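L-Ala-D/L-Glu epimerase, a muconate lactonizing enzyme (Klebsiella pneumoniae subsp. pneumoniae MGH 78578, PDB 3FCP) is a magnesium-binding enzyme of the enolase superfamily, joining an alpha+beta N-terminal domain to a C-terminal domain of the TIM-barrel type. Local coordinates at residues P78-Q83 with N89-R94; T73-P78 with G97-N102; V36-T41 with E110-D115; A276-G279 with S283-A286; E66-A71 with T103-A108. All coordinates share one frame; numbering follows the deposited sequence.

Interaction 1 (P78-Q83 with N89-R94); sequences PLLKGQ and NALTAR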
# COMPACT_ATOMS: atom_id res chain seq x y z
N PRO A 78 40.20 -4.72 -26.01
CA PRO A 78 41.29 -5.19 -25.16
C PRO A 78 40.82 -6.08 -24.00
O PRO A 78 41.59 -6.87 -23.46
CB PRO A 78 41.95 -3.89 -24.69
CG PRO A 78 40.82 -2.89 -24.73
CD PRO A 78 40.13 -3.25 -26.03
N LEU A 79 39.55 -5.96 -23.63
CA LEU A 79 39.01 -6.76 -22.54
C LEU A 79 38.77 -8.21 -22.96
O LEU A 79 38.99 -9.14 -22.17
CB LEU A 79 37.70 -6.12 -22.04
CG LEU A 79 36.87 -6.72 -20.90
CD1 LEU A 79 36.19 -7.98 -21.37
CD2 LEU A 79 37.75 -7.00 -19.68
N LEU A 80 38.34 -8.41 -24.20
CA LEU A 80 38.02 -9.74 -24.71
C LEU A 80 39.10 -10.51 -25.46
O LEU A 80 39.06 -11.74 -25.53
CB LEU A 80 36.76 -9.66 -25.58
CG LEU A 80 35.51 -9.14 -24.84
CD1 LEU A 80 34.35 -8.97 -25.82
CD2 LEU A 80 35.14 -10.11 -23.72
N LYS A 81 40.07 -9.81 -26.04
CA LYS A 81 41.12 -10.52 -26.77
C LYS A 81 41.93 -11.44 -25.85
O LYS A 81 42.43 -11.03 -24.81
CB LYS A 81 42.03 -9.51 -27.48
CG LYS A 81 41.35 -8.89 -28.71
CD LYS A 81 42.10 -7.68 -29.24
CE LYS A 81 43.47 -8.02 -29.77
NZ LYS A 81 44.15 -6.79 -30.26
N GLY A 82 42.02 -12.71 -26.24
CA GLY A 82 42.74 -13.68 -25.43
C GLY A 82 41.81 -14.55 -24.60
O GLY A 82 42.23 -15.59 -24.09
N GLN A 83 40.55 -14.15 -24.48
CA GLN A 83 39.57 -14.91 -23.70
C GLN A 83 38.91 -16.02 -24.51
O GLN A 83 38.77 -15.91 -25.74
CB GLN A 83 38.48 -13.97 -23.17
CG GLN A 83 38.96 -12.88 -22.23
CD GLN A 83 39.45 -13.44 -20.91
OE1 GLN A 83 38.73 -14.18 -20.24
NE2 GLN A 83 40.67 -13.09 -20.52
N ASN A 89 28.67 -17.26 -21.19
CA ASN A 89 28.39 -16.87 -19.80
C ASN A 89 29.61 -16.20 -19.17
O ASN A 89 29.48 -15.15 -18.54
CB ASN A 89 27.96 -18.08 -18.97
CG ASN A 89 26.57 -18.56 -19.32
OD1 ASN A 89 25.70 -17.75 -19.67
ND2 ASN A 89 26.33 -19.87 -19.21
N ALA A 90 30.79 -16.79 -19.35
CA ALA A 90 32.01 -16.22 -18.80
C ALA A 90 32.31 -14.86 -19.44
O ALA A 90 32.67 -13.91 -18.75
CB ALA A 90 33.20 -17.17 -19.02
N LEU A 91 32.14 -14.77 -20.76
CA LEU A 91 32.40 -13.52 -21.47
C LEU A 91 31.43 -12.41 -21.06
O LEU A 91 31.81 -11.25 -20.93
CB LEU A 91 32.32 -13.75 -22.99
CG LEU A 91 33.48 -14.57 -23.58
CD1 LEU A 91 33.13 -15.02 -24.99
CD2 LEU A 91 34.76 -13.74 -23.58
N THR A 92 30.17 -12.78 -20.87
CA THR A 92 29.15 -11.82 -20.46
C THR A 92 29.44 -11.27 -19.06
O THR A 92 29.33 -10.07 -18.81
CB THR A 92 27.75 -12.47 -20.50
OG1 THR A 92 27.46 -12.89 -21.84
CG2 THR A 92 26.68 -11.49 -20.02
N ALA A 93 29.83 -12.16 -18.15
CA ALA A 93 30.15 -11.75 -16.78
C ALA A 93 31.36 -10.81 -16.79
O ALA A 93 31.42 -9.86 -16.00
CB ALA A 93 30.44 -12.98 -15.91
N ARG A 94 32.31 -11.08 -17.67
CA ARG A 94 33.51 -10.26 -17.78
C ARG A 94 33.15 -8.89 -18.34
O ARG A 94 33.61 -7.86 -17.85
CB ARG A 94 34.53 -10.95 -18.69
CG ARG A 94 35.87 -10.21 -18.83
CD ARG A 94 36.85 -11.03 -19.67
NE ARG A 94 38.14 -10.36 -19.84
CZ ARG A 94 39.11 -10.35 -18.93
NH1 ARG A 94 38.95 -10.97 -17.77
NH2 ARG A 94 40.25 -9.71 -19.18
O HOH W 1 42.06 -8.55 -21.27
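Leu91 reaches the end of helix 65-80 with a single methyl: its CD2 lies 3.7 Å from CD2 of Leu80 and 3.7 Å from CB of Gln83. It thus touches both ends of the type II turn that runs from Leu80 to Gln83. Both leucines are buried, and Leu80 also rests on Ile109 of helix 103-121. This is the join between two consecutive helices, 65-80 and 88-98, of the N-terminal domain found in the enolase superfamily. Further along helix 88-98, Arg94 runs out extended from CG to NE, its CG opposite the backbone N (chi1 -178°), and this carries the guanidinium to the last turn of helix 65-80. Arg94 NE gives Leu79 O a nearly straight bond of 2.8 Å (167° at the hydrogen), with the oxygen close to the guanidinium plane; Arg94 NH2 adds a weak one of 3.3 Å to the same oxygen. The Gln83 amide stacks almost parallel on one face, Gln83 NE2 sitting 3.5 Å above the centre of the Arg94 guanidinium. Over the opposite face comes Leu79, its CD2 3.4 Å from Arg94 NE. At the edge, a water accepts from Arg94 NH2 and donates to Pro78 O.

Interaction 2 (T73-P78 with G97-N102); sequences THYLTP and GAIKGN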
# COMPACT_ATOMS: atom_id res chain seq x y z
N THR A 73 36.16 -0.37 -29.71
CA THR A 73 37.60 -0.19 -29.95
C THR A 73 38.45 -0.05 -28.69
O THR A 73 39.40 -0.80 -28.49
CB THR A 73 37.87 1.05 -30.84
OG1 THR A 73 37.20 0.89 -32.10
CG2 THR A 73 39.38 1.21 -31.09
N HIS A 74 38.11 0.92 -27.84
CA HIS A 74 38.89 1.19 -26.64
C HIS A 74 38.68 0.33 -25.41
O HIS A 74 39.59 0.23 -24.59
CB HIS A 74 38.71 2.65 -26.22
CG HIS A 74 39.23 3.63 -27.22
ND1 HIS A 74 38.53 3.98 -28.36
CD2 HIS A 74 40.39 4.33 -27.27
CE1 HIS A 74 39.24 4.85 -29.06
NE2 HIS A 74 40.37 5.08 -28.42
N TYR A 75 37.51 -0.27 -25.26
CA TYR A 75 37.23 -1.05 -24.06
C TYR A 75 36.93 -2.53 -24.25
O TYR A 75 37.59 -3.38 -23.66
CB TYR A 75 36.10 -0.37 -23.28
CG TYR A 75 36.50 1.01 -22.80
CD1 TYR A 75 37.31 1.17 -21.68
CD2 TYR A 75 36.13 2.15 -23.52
CE1 TYR A 75 37.76 2.44 -21.29
CE2 TYR A 75 36.58 3.42 -23.14
CZ TYR A 75 37.39 3.55 -22.02
OH TYR A 75 37.86 4.80 -21.65
N LEU A 76 35.94 -2.85 -25.08
CA LEU A 76 35.59 -4.24 -25.29
C LEU A 76 36.69 -5.06 -25.97
O LEU A 76 36.92 -6.21 -25.60
CB LEU A 76 34.28 -4.34 -26.08
CG LEU A 76 33.05 -3.98 -25.25
CD1 LEU A 76 31.85 -3.66 -26.17
CD2 LEU A 76 32.73 -5.13 -24.30
N THR A 77 37.38 -4.47 -26.94
CA THR A 77 38.42 -5.20 -27.65
C THR A 77 39.57 -5.65 -26.75
O THR A 77 39.90 -6.84 -26.71
CB THR A 77 38.95 -4.37 -28.84
OG1 THR A 77 37.89 -4.19 -29.79
CG2 THR A 77 40.12 -5.09 -29.53
N PRO A 78 40.20 -4.72 -26.01
CA PRO A 78 41.29 -5.19 -25.16
C PRO A 78 40.82 -6.08 -24.00
O PRO A 78 41.59 -6.87 -23.46
CB PRO A 78 41.95 -3.89 -24.69
CG PRO A 78 40.82 -2.89 -24.73
CD PRO A 78 40.13 -3.25 -26.03
N GLY A 97 30.99 -6.96 -15.82
CA GLY A 97 31.77 -6.61 -14.65
C GLY A 97 32.70 -5.44 -14.90
O GLY A 97 32.98 -4.66 -13.98
N ALA A 98 33.17 -5.29 -16.13
CA ALA A 98 34.09 -4.21 -16.48
C ALA A 98 33.49 -3.04 -17.24
O ALA A 98 34.09 -1.96 -17.31
CB ALA A 98 35.26 -4.79 -17.27
N ILE A 99 32.31 -3.24 -17.81
CA ILE A 99 31.66 -2.20 -18.60
C ILE A 99 30.23 -1.93 -18.16
O ILE A 99 29.38 -2.82 -18.25
CB ILE A 99 31.61 -2.59 -20.10
CG1 ILE A 99 33.00 -3.03 -20.59
CG2 ILE A 99 31.08 -1.43 -20.93
CD1 ILE A 99 34.04 -1.95 -20.52
N LYS A 100 29.96 -0.72 -17.70
CA LYS A 100 28.62 -0.33 -17.27
C LYS A 100 27.85 0.10 -18.52
O LYS A 100 28.42 0.73 -19.41
CB LYS A 100 28.68 0.85 -16.29
CG LYS A 100 29.42 0.57 -14.99
CD LYS A 100 28.70 -0.47 -14.14
CE LYS A 100 29.37 -0.61 -12.77
NZ LYS A 100 28.66 -1.57 -11.89
N GLY A 101 26.57 -0.24 -18.57
CA GLY A 101 25.74 0.12 -19.71
C GLY A 101 26.35 -0.27 -21.05
O GLY A 101 26.86 -1.38 -21.21
N ASN A 102 26.28 0.64 -22.02
CA ASN A 102 26.81 0.39 -23.35
C ASN A 102 26.28 -0.92 -23.91
O ASN A 102 27.03 -1.72 -24.48
CB ASN A 102 28.34 0.37 -23.29
CG ASN A 102 28.94 1.75 -23.12
OD1 ASN A 102 29.23 2.44 -24.10
ND2 ASN A 102 29.10 2.18 -21.87
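Ile99 is the side chain that bridges to helix 65-80, touching Tyr75 and Leu76. Starting at its CB, which is directed at that helix, the chain divides. CG1 of Ile99 lies beside the backbone N (chi1 -51°) and is the atom closest to Leu76, 4.3 Å from its CD2, a loose apolar contact. One bond further, Ile99 CD1 turns to Tyr75 and stops 3.8 Å from CB of that residue, at the root of the side chain. The phenol leads off from there.

Behind Ile99 the chain has left helix 88-98 and is turning toward helix 103-121. Asn102, the residue just before that helix, steadies the turn: its ND2 donates to Lys100 O at 2.9 Å, almost straight at 170°, with the oxygen in the amide plane. A neighbouring subunit closes in on this side, its Glu66 hydrogen-bonded to Tyr75 OH, its Val62 O to Asn102 ND2, and its Leu58 packed on Ile99.

The contact lies where three helices of the N-terminal domain converge. Leu76 continues onto Ala105 and Ile109 of helix 103-121, Lys106 of that helix binds Ile99 O and Gly101 O through NZ, and Thr73 and Thr77 lean on strand 7-17.

Interaction 3 (V36-T41 with E110-D115); sequences VIVRLT and ETALLD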
# COMPACT_ATOMS: atom_id res chain seq x y z
N VAL A 36 26.97 0.17 -36.96
CA VAL A 36 28.29 -0.14 -36.43
C VAL A 36 28.39 -1.66 -36.58
O VAL A 36 27.68 -2.41 -35.90
CB VAL A 36 28.48 0.25 -34.96
CG1 VAL A 36 29.87 -0.15 -34.50
CG2 VAL A 36 28.30 1.76 -34.79
N ILE A 37 29.25 -2.09 -37.49
CA ILE A 37 29.44 -3.50 -37.79
C ILE A 37 30.71 -4.01 -37.13
O ILE A 37 31.73 -3.31 -37.08
CB ILE A 37 29.52 -3.72 -39.32
CG1 ILE A 37 28.21 -3.28 -39.98
CG2 ILE A 37 29.82 -5.18 -39.64
CD1 ILE A 37 26.99 -4.05 -39.53
N VAL A 38 30.64 -5.23 -36.63
CA VAL A 38 31.79 -5.84 -35.98
C VAL A 38 32.10 -7.21 -36.57
O VAL A 38 31.19 -7.94 -36.98
CB VAL A 38 31.55 -5.99 -34.45
CG1 VAL A 38 30.24 -6.71 -34.20
CG2 VAL A 38 32.69 -6.78 -33.82
N ARG A 39 33.38 -7.53 -36.64
CA ARG A 39 33.82 -8.84 -37.10
C ARG A 39 34.80 -9.32 -36.04
O ARG A 39 35.80 -8.67 -35.76
CB ARG A 39 34.52 -8.78 -38.46
CG ARG A 39 35.00 -10.15 -38.94
CD ARG A 39 35.42 -10.14 -40.39
NE ARG A 39 36.50 -9.19 -40.63
CZ ARG A 39 36.88 -8.78 -41.83
NH1 ARG A 39 36.26 -9.24 -42.91
NH2 ARG A 39 37.87 -7.90 -41.96
N LEU A 40 34.48 -10.46 -35.44
CA LEU A 40 35.31 -11.03 -34.40
C LEU A 40 35.98 -12.28 -34.95
O LEU A 40 35.31 -13.17 -35.47
CB LEU A 40 34.46 -11.36 -33.18
CG LEU A 40 35.17 -11.86 -31.91
CD1 LEU A 40 34.29 -11.56 -30.69
CD2 LEU A 40 35.45 -13.35 -32.02
N THR A 41 37.30 -12.33 -34.85
CA THR A 41 38.05 -13.47 -35.35
C THR A 41 38.57 -14.32 -34.20
O THR A 41 39.17 -13.80 -33.26
CB THR A 41 39.25 -13.01 -36.21
OG1 THR A 41 38.76 -12.26 -37.33
CG2 THR A 41 40.03 -14.22 -36.72
N GLU A 110 28.03 -9.64 -28.59
CA GLU A 110 27.36 -10.89 -28.23
C GLU A 110 26.84 -11.56 -29.50
O GLU A 110 26.89 -12.79 -29.63
CB GLU A 110 26.19 -10.62 -27.28
CG GLU A 110 25.57 -11.88 -26.72
CD GLU A 110 24.44 -11.61 -25.74
OE1 GLU A 110 23.27 -11.57 -26.16
OE2 GLU A 110 24.73 -11.44 -24.54
N THR A 111 26.36 -10.75 -30.44
CA THR A 111 25.84 -11.28 -31.69
C THR A 111 26.96 -11.98 -32.46
O THR A 111 26.79 -13.11 -32.94
CB THR A 111 25.28 -10.15 -32.58
OG1 THR A 111 24.17 -9.52 -31.92
CG2 THR A 111 24.81 -10.71 -33.94
N ALA A 112 28.11 -11.33 -32.55
CA ALA A 112 29.25 -11.89 -33.26
C ALA A 112 29.74 -13.17 -32.60
O ALA A 112 30.07 -14.15 -33.28
CB ALA A 112 30.39 -10.85 -33.33
N LEU A 113 29.77 -13.17 -31.27
CA LEU A 113 30.20 -14.35 -30.52
C LEU A 113 29.27 -15.51 -30.82
O LEU A 113 29.72 -16.65 -31.02
CB LEU A 113 30.19 -14.06 -29.01
CG LEU A 113 31.33 -13.16 -28.50
CD1 LEU A 113 31.06 -12.73 -27.07
CD2 LEU A 113 32.65 -13.93 -28.61
N LEU A 114 27.97 -15.24 -30.85
CA LEU A 114 26.98 -16.27 -31.14
C LEU A 114 27.08 -16.73 -32.60
O LEU A 114 26.92 -17.91 -32.89
CB LEU A 114 25.56 -15.77 -30.84
CG LEU A 114 25.18 -15.68 -29.36
CD1 LEU A 114 23.87 -14.92 -29.21
CD2 LEU A 114 25.06 -17.09 -28.78
N ASP A 115 27.33 -15.80 -33.51
CA ASP A 115 27.47 -16.14 -34.93
C ASP A 115 28.62 -17.13 -35.08
O ASP A 115 28.47 -18.17 -35.72
CB ASP A 115 27.74 -14.86 -35.75
CG ASP A 115 27.81 -15.13 -37.26
OD1 ASP A 115 27.14 -16.06 -37.75
OD2 ASP A 115 28.53 -14.38 -37.96
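Leu40 and Val38, two residues apart on strand 33-42, turn the same way, onto Ala112 and Leu113 of helix 103-121. This is helix-on-sheet packing in the N-terminal domain of an enolase-superfamily protein: strand 33-42 is the middle one of a three-stranded antiparallel sheet, and the helix lies against one of its sides. The axes of the two short segments are 8.2 Å apart and cross at -43°.

Ala112 is where the helix comes nearest, and its small side chain allows the close approach. Its CB points at the strand and is met by both residues there: Leu40 CB lies 4.1 Å and Val38 CG1 4.2 Å from Ala112 CB. Leu40 then goes past the alanine, because its CG stands opposite the backbone N (chi1 -175°) and the branch is thrown forward. Leu113 leaves the helix at its flank, with CG beside its own backbone N (chi1 -74°), and swings its tip back to the strand. The two leucines consequently meet at a slant, methyl against methyl. Both have further apolar company, Ile10 for Leu40 and Leu91 for Leu113.

Arg39, between the two inward residues, has its CB on the other side of the strand, where its NE forms a salt bridge with Glu11. The leucine pair makes the tightest touch, Leu40 CD1 lying 3.6 Å from Leu113 CD2 and 4.0 Å from Leu113 CG.

Interaction 4 (A276-G279 with S283-A286); sequences AKAG and SVLA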
# COMPACT_ATOMS: atom_id res chain seq x y z
N ALA A 276 19.48 -4.54 -28.72
CA ALA A 276 20.34 -3.38 -28.44
C ALA A 276 20.17 -2.84 -27.02
O ALA A 276 21.13 -2.39 -26.40
CB ALA A 276 20.06 -2.26 -29.45
N LYS A 277 18.93 -2.86 -26.52
CA LYS A 277 18.64 -2.36 -25.17
C LYS A 277 19.13 -3.30 -24.07
O LYS A 277 19.52 -2.85 -23.00
CB LYS A 277 17.13 -2.13 -24.99
CG LYS A 277 16.52 -1.00 -25.82
CD LYS A 277 15.08 -0.68 -25.41
CE LYS A 277 14.14 -1.88 -25.57
NZ LYS A 277 12.76 -1.61 -25.04
N ALA A 278 19.10 -4.60 -24.35
CA ALA A 278 19.49 -5.60 -23.36
C ALA A 278 20.94 -6.06 -23.40
O ALA A 278 21.47 -6.55 -22.39
CB ALA A 278 18.59 -6.81 -23.48
N GLY A 279 21.60 -5.90 -24.54
CA GLY A 279 22.98 -6.34 -24.66
C GLY A 279 23.17 -7.56 -25.55
O GLY A 279 24.19 -8.25 -25.45
N SER A 283 21.24 -12.04 -23.99
CA SER A 283 20.90 -11.18 -22.86
C SER A 283 19.43 -10.77 -22.85
O SER A 283 18.82 -10.68 -21.78
CB SER A 283 21.78 -9.92 -22.87
OG SER A 283 23.13 -10.25 -22.61
N VAL A 284 18.86 -10.53 -24.02
CA VAL A 284 17.46 -10.12 -24.08
C VAL A 284 16.51 -11.22 -23.59
O VAL A 284 15.40 -10.92 -23.15
CB VAL A 284 17.06 -9.69 -25.52
CG1 VAL A 284 16.95 -10.92 -26.42
CG2 VAL A 284 15.74 -8.91 -25.48
N LEU A 285 16.95 -12.47 -23.65
CA LEU A 285 16.12 -13.59 -23.21
C LEU A 285 15.80 -13.56 -21.72
O LEU A 285 14.75 -14.07 -21.30
CB LEU A 285 16.78 -14.93 -23.58
CG LEU A 285 17.00 -15.13 -25.09
CD1 LEU A 285 17.70 -16.46 -25.34
CD2 LEU A 285 15.65 -15.09 -25.80
N ALA A 286 16.69 -12.98 -20.91
CA ALA A 286 16.43 -12.90 -19.47
C ALA A 286 15.23 -11.97 -19.24
O ALA A 286 14.35 -12.24 -18.43
CB ALA A 286 17.66 -12.36 -18.73
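Ala278 and Ser283 give up most of the surface buried here, and Val284 completes the packing. The methyl of Ala278 is pressed against helix 283-294: its CB lies 3.5 Å from the CA of Val284, so it meets backbone before side chain. Val284 CB comes next, 3.8 Å from Ala278 CB. Of the valine methyls, CG2 of Val284 is the one on this side, 4.1 Å from Ala278 CB; a chi1 of 73° puts CG1 between the valine's backbone N and its carbonyl carbon, which leaves CG2 opposite that N.

Ser283 comes over the end of the short helix 275-278. Its CB sits 3.4 Å from Ala278 O, and its hydroxyl oxygen OG is 3.6 Å from Gly279 O. The polar partner of that hydroxyl is Glu110 of helix 103-121, hydrogen-bonded through OE2. Gly279 is where the helical backbone breaks off, with a positive phi of 110°, a conformation that glycine adopts easily. This reversal lets the chain fold back on itself within a few residues, bringing Ala278 and Val284 side by side.

One residue before Ala278, Lys277 sends its NZ in another direction, into a salt bridge with Asp250, which is a ligand of the magnesium ion.

In the barrel domain the contact spans the link from strand 270-273, by way of helix 275-278, to helix 283-294. The N-terminal domain adjoins it on helix 103-121, where Thr103 OG1 is bonded to Ala276 O.

Interaction 5 (E66-A71 with T103-A108); sequences EAISSA and TFAKSA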
# COMPACT_ATOMS: atom_id res chain seq x y z
N GLU A 66 29.14 6.70 -32.99
CA GLU A 66 30.54 6.93 -32.68
C GLU A 66 30.93 6.49 -31.26
O GLU A 66 32.04 6.00 -31.05
CB GLU A 66 30.93 8.40 -32.93
CG GLU A 66 29.80 9.41 -32.84
CD GLU A 66 28.84 9.35 -34.02
OE1 GLU A 66 27.73 8.83 -33.84
OE2 GLU A 66 29.20 9.82 -35.12
N ALA A 67 30.02 6.63 -30.30
CA ALA A 67 30.31 6.21 -28.93
C ALA A 67 30.30 4.68 -28.87
O ALA A 67 31.06 4.07 -28.12
CB ALA A 67 29.27 6.77 -27.97
N ILE A 68 29.42 4.07 -29.66
CA ILE A 68 29.33 2.62 -29.72
C ILE A 68 30.64 2.08 -30.28
O ILE A 68 31.23 1.13 -29.75
CB ILE A 68 28.14 2.20 -30.61
CG1 ILE A 68 26.83 2.51 -29.88
CG2 ILE A 68 28.24 0.71 -30.96
CD1 ILE A 68 25.60 2.38 -30.75
N SER A 69 31.11 2.71 -31.36
CA SER A 69 32.37 2.32 -31.99
C SER A 69 33.52 2.48 -30.99
O SER A 69 34.40 1.63 -30.87
CB SER A 69 32.62 3.20 -33.23
OG SER A 69 33.88 2.96 -33.79
N SER A 70 33.49 3.59 -30.25
CA SER A 70 34.49 3.88 -29.24
C SER A 70 34.51 2.79 -28.15
O SER A 70 35.58 2.33 -27.77
CB SER A 70 34.19 5.24 -28.60
OG SER A 70 34.99 5.44 -27.45
N ALA A 71 33.34 2.40 -27.67
CA ALA A 71 33.25 1.37 -26.63
C ALA A 71 33.88 0.07 -27.12
O ALA A 71 34.62 -0.59 -26.39
CB ALA A 71 31.79 1.13 -26.25
N THR A 103 24.97 -1.13 -23.75
CA THR A 103 24.31 -2.34 -24.22
C THR A 103 24.31 -2.49 -25.74
O THR A 103 24.26 -3.61 -26.26
CB THR A 103 22.84 -2.39 -23.70
OG1 THR A 103 22.13 -1.23 -24.15
CG2 THR A 103 22.81 -2.44 -22.17
N PHE A 104 24.35 -1.37 -26.46
CA PHE A 104 24.37 -1.41 -27.91
C PHE A 104 25.68 -2.06 -28.37
O PHE A 104 25.68 -2.97 -29.20
CB PHE A 104 24.23 -0.00 -28.51
CG PHE A 104 22.80 0.50 -28.58
CD1 PHE A 104 22.24 0.85 -29.81
CD2 PHE A 104 22.03 0.62 -27.43
CE1 PHE A 104 20.92 1.32 -29.89
CE2 PHE A 104 20.71 1.09 -27.49
CZ PHE A 104 20.15 1.44 -28.72
N ALA A 105 26.80 -1.59 -27.81
CA ALA A 105 28.11 -2.14 -28.13
C ALA A 105 28.17 -3.62 -27.72
O ALA A 105 28.65 -4.46 -28.47
CB ALA A 105 29.20 -1.35 -27.40
N LYS A 106 27.67 -3.93 -26.52
CA LYS A 106 27.67 -5.31 -26.04
C LYS A 106 26.84 -6.21 -26.95
O LYS A 106 27.20 -7.36 -27.19
CB LYS A 106 27.13 -5.37 -24.61
CG LYS A 106 28.05 -4.74 -23.58
CD LYS A 106 27.38 -4.65 -22.21
CE LYS A 106 28.33 -4.06 -21.17
NZ LYS A 106 27.65 -3.79 -19.86
N SER A 107 25.73 -5.69 -27.46
CA SER A 107 24.86 -6.47 -28.33
C SER A 107 25.57 -6.87 -29.63
O SER A 107 25.39 -7.99 -30.12
CB SER A 107 23.59 -5.69 -28.65
OG SER A 107 22.84 -6.37 -29.64
N ALA A 108 26.35 -5.96 -30.20
CA ALA A 108 27.08 -6.26 -31.43
C ALA A 108 28.08 -7.38 -31.16
O ALA A 108 28.22 -8.31 -31.96
CB ALA A 108 27.80 -5.00 -31.94
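The Phe104 ring is approached on a slant by one methyl of helix 65-80, Ile68 CD1, which lies 3.8 Å from Phe104 CD1. The same methyl, Ile68 CD1, is closer still to the stem of the side chain, 3.5 Å from Phe104 CB. The ring itself then leads away from the contact; Thr54, Met303 and Ala276 are among the residues it touches there. Ile68 reaches this far because its CG1 lies beside the backbone N (chi1 -72°) and the chain runs on extended to CD1. Its other branch drops onto the backbone of helix 103-121, Ile68 CG2 coming 4.0 Å from the CA of Ala105.

One turn further along helix 65-80, Ala71 takes over: its CB is 3.8 Å from the CB of Ala105, two small side chains set against each other. Ala105 CB also lies 4.0 Å from Ile68 O, so it fits between Ile68 and Ala71. The alanines let the helices come near, with segment axes 8.7 Å apart at a crossing angle of -59°. All four touching residues are buried, and the side chains that meet are all apolar.

Ala52 of strand 47-53 touches Ile68 and Ala108, while Ala71 also packs on Leu58 of a neighbouring subunit. This is helix-helix packing within the helical part of an enolase-superfamily N-terminal domain. Phe104 extends it to the barrel, its side chain about 10 Å from the bound magnesium ion.

Interactions 1, 2, 3 and 5 belong to the N-terminal domain. Along the chain, interaction 1 falls within the span of 2, 2 within that of 5 and 5 within that of 3; interaction 4 follows them all, in the barrel domain. Helix 65-80 serves interactions 5, 2 and 1 from start to end, with centres 8 Å apart between 5 and 2 and 10 Å between 2 and 1. Helix 103-121 serves 5 and 3, centres 12 Å apart. Interactions 1 and 3 meet at Leu91 and Leu113. Helices 65-80, 88-98 and 103-121 thus pack on one another, and helix 103-121 lies on the sheet. It also contacts the barrel domain at interaction 4, whose centre is 14 Å from that of 5, contributing to the interface between the domains.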